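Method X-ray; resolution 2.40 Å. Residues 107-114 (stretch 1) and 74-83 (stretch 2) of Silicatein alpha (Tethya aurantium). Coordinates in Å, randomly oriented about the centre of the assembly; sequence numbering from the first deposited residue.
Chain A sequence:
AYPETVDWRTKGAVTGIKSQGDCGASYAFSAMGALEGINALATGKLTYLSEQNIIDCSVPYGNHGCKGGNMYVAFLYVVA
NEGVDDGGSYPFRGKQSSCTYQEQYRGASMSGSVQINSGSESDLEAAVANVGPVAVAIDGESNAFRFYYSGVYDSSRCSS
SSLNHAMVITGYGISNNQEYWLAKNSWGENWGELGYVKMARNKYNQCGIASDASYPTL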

# COMPACT_ATOMS: atom_id res chain seq x y z
N GLY A 107 17.22 -3.35 1.56
CA GLY A 107 16.38 -4.52 1.70
C GLY A 107 15.88 -5.05 0.37
O GLY A 107 15.75 -6.26 0.19
N ALA A 108 15.62 -4.16 -0.57
CA ALA A 108 15.01 -4.56 -1.84
C ALA A 108 15.20 -3.54 -2.94
O ALA A 108 15.43 -2.35 -2.68
CB ALA A 108 13.52 -4.82 -1.64
N SER A 109 15.12 -4.01 -4.17
CA SER A 109 15.20 -3.15 -5.34
C SER A 109 14.12 -3.53 -6.34
O SER A 109 13.41 -4.52 -6.17
CB SER A 109 16.57 -3.28 -5.99
OG SER A 109 16.68 -2.52 -7.19
N MET A 110 14.01 -2.72 -7.39
CA MET A 110 13.04 -2.95 -8.45
C MET A 110 13.37 -2.23 -9.76
O MET A 110 14.22 -1.33 -9.84
CB MET A 110 11.66 -2.56 -7.96
CG MET A 110 11.68 -1.30 -7.15
SD MET A 110 10.02 -0.84 -6.72
CE MET A 110 9.49 -0.08 -8.26
N SER A 111 12.68 -2.69 -10.80
CA SER A 111 12.93 -2.29 -12.18
C SER A 111 11.79 -1.46 -12.78
O SER A 111 12.00 -0.78 -13.77
CB SER A 111 13.08 -3.56 -13.01
OG SER A 111 11.78 -4.06 -13.33
N GLY A 112 10.59 -1.55 -12.23
CA GLY A 112 9.44 -0.76 -12.68
C GLY A 112 8.17 -0.95 -11.84
O GLY A 112 8.19 -1.45 -10.72
N SER A 113 7.06 -0.50 -12.39
CA SER A 113 5.75 -0.69 -11.82
C SER A 113 4.78 -0.93 -12.96
O SER A 113 4.96 -0.40 -14.04
CB SER A 113 5.32 0.56 -11.04
OG SER A 113 5.44 1.68 -11.88
N VAL A 114 3.76 -1.75 -12.70
CA VAL A 114 2.69 -1.99 -13.66
C VAL A 114 1.47 -1.30 -13.10
O VAL A 114 1.16 -1.45 -11.93
CB VAL A 114 2.38 -3.49 -13.81
CG1 VAL A 114 1.38 -3.69 -14.95
CG2 VAL A 114 3.66 -4.28 -14.07
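Stretch 2, residues 74-83: AFLYVVANEG

Stretch 2, the last turns of a helix and the turn that ends it, packs on the mostly extended backbone of stretch 1 through a small, largely apolar contact centred on Met 110, with no hydrogen bond between the atoms modelled on the two sides.

The register runs backwards along stretch 2, although the helix lies obliquely to stretch 1. Ser 109 lies beside Gly 83, with CA atoms 4.2 Å apart; Met 110 lies beside Val 79, CA to CA 5.6 Å; and Ser 113 lies beside Phe 75, CA to CA 6.9 Å. The spacing therefore widens from the turn back along the helix. Stretch 1 is strand at Gly 107 and Ala 108, passes through a loop, and is strand again by Ser 113, while stretch 2 is helical from Ala 74 to Ala 80. Its backbone bonds include Val 78 N to Ala 74 O at 3.1 Å and Val 79 N to Phe 75 O at 2.9 Å.

Met 110 carries the largest share of the contact on its side. Its CA-to-CB bond points sideways, but the long, flexible side chain, with chi angles p, t and m, brings its end nearer to the helix. Met 110 CG meets Val 78 CG1 at 3.3 Å, a tight approach, and Met 110 CE lies 3.6 Å from Phe 75 CB and 3.7 Å from Val 79 CG2. An unbranched thioether chain suits this place because it can follow the uneven surface made by two branched valines and an aromatic residue. The sulfur also comes near the aromatic ring, with Met 110 SD 5.0 Å from the centroid of the Phe 75 ring in an oblique arrangement.

Phe 75 and Val 78 both direct their CA-to-CB bonds toward stretch 1, whereas Leu 76 and Ala 80 direct theirs away, as the helical repeat leads one to expect. The Phe 75 ring also receives Ser 113, whose CB points toward the helix and lies 3.8 Å from Phe 75 CD2; the small serine brings a methylene to the ring. Val 79 CG2, which touches Met 110 CE, also stands 4.0 Å from both Ser 111 C and Gly 112 N. Ser 111 turns its own CB away, and its hydroxyl is hydrogen-bonded elsewhere in the structure.

The closest backbone approach follows the helix end. Glu 82 takes positive phi (48°) and leaves helical geometry in a Schellman motif, in which Gly 83 N bonds to Val 78 O at 3.0 Å and Glu 82 N to Val 79 O at 3.0 Å. The chain then brings Gly 83 CA within 3.1 Å of Ala 108 O, a CA-H...O contact. Glycine suits this position because at these backbone angles (phi 149°, psi 155°) a CB would be jammed against the carbonyl oxygen of Glu 82. Beside it, Ser 109 OG approaches Glu 82 C at 3.9 Å, a simple packing contact.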

# COMPACT_ATOMS: atom_id res chain seq x y z
N ALA A 74 6.98 7.13 -5.50
CA ALA A 74 7.78 6.31 -4.55
C ALA A 74 8.52 5.15 -5.25
O ALA A 74 9.65 4.80 -4.90
CB ALA A 74 6.90 5.75 -3.43
N PHE A 75 7.87 4.57 -6.24
CA PHE A 75 8.49 3.50 -7.01
C PHE A 75 9.67 4.00 -7.87
O PHE A 75 10.70 3.32 -7.97
CB PHE A 75 7.45 2.82 -7.88
CG PHE A 75 6.44 2.01 -7.12
CD1 PHE A 75 6.80 1.26 -6.02
CD2 PHE A 75 5.13 1.95 -7.56
CE1 PHE A 75 5.86 0.49 -5.35
CE2 PHE A 75 4.20 1.17 -6.90
CZ PHE A 75 4.56 0.44 -5.78
N LEU A 76 9.51 5.18 -8.49
CA LEU A 76 10.56 5.88 -9.26
C LEU A 76 11.81 6.14 -8.40
O LEU A 76 12.93 5.80 -8.78
CB LEU A 76 10.00 7.21 -9.77
CG LEU A 76 10.46 7.88 -11.05
CD1 LEU A 76 10.66 6.87 -12.19
CD2 LEU A 76 9.43 8.94 -11.45
N TYR A 77 11.60 6.71 -7.21
CA TYR A 77 12.66 6.81 -6.24
C TYR A 77 13.36 5.46 -6.01
O TYR A 77 14.56 5.35 -6.15
CB TYR A 77 12.14 7.35 -4.90
CG TYR A 77 13.19 7.22 -3.83
CD1 TYR A 77 14.23 8.14 -3.75
CD2 TYR A 77 13.19 6.16 -2.95
CE1 TYR A 77 15.21 8.01 -2.79
CE2 TYR A 77 14.18 6.03 -1.99
CZ TYR A 77 15.18 6.96 -1.92
OH TYR A 77 16.15 6.83 -0.95
N VAL A 78 12.61 4.42 -5.66
CA VAL A 78 13.26 3.12 -5.48
C VAL A 78 14.09 2.71 -6.71
O VAL A 78 15.20 2.23 -6.54
CB VAL A 78 12.29 1.99 -5.13
CG1 VAL A 78 13.04 0.68 -4.96
CG2 VAL A 78 11.53 2.32 -3.84
N VAL A 79 13.54 2.88 -7.92
CA VAL A 79 14.21 2.43 -9.17
C VAL A 79 15.48 3.28 -9.42
O VAL A 79 16.57 2.73 -9.62
CB VAL A 79 13.28 2.53 -10.42
CG1 VAL A 79 14.04 2.18 -11.72
CG2 VAL A 79 12.04 1.66 -10.30
N ALA A 80 15.32 4.61 -9.40
CA ALA A 80 16.40 5.57 -9.58
C ALA A 80 17.47 5.44 -8.50
O ALA A 80 18.66 5.57 -8.79
CB ALA A 80 15.85 7.01 -9.59
N ASN A 81 17.05 5.20 -7.27
CA ASN A 81 17.98 5.03 -6.17
C ASN A 81 18.46 3.60 -6.06
O ASN A 81 19.25 3.28 -5.19
CB ASN A 81 17.35 5.42 -4.84
CG ASN A 81 18.38 5.61 -3.75
OD1 ASN A 81 19.29 6.42 -3.87
ND2 ASN A 81 18.25 4.86 -2.67
N GLU A 82 18.01 2.75 -6.98
CA GLU A 82 18.43 1.34 -7.02
C GLU A 82 18.37 0.61 -5.69
O GLU A 82 19.28 -0.14 -5.33
CB GLU A 82 19.85 1.23 -7.60
N GLY A 83 17.28 0.82 -4.95
CA GLY A 83 17.06 0.16 -3.66
C GLY A 83 16.28 0.92 -2.60
O GLY A 83 16.22 2.16 -2.59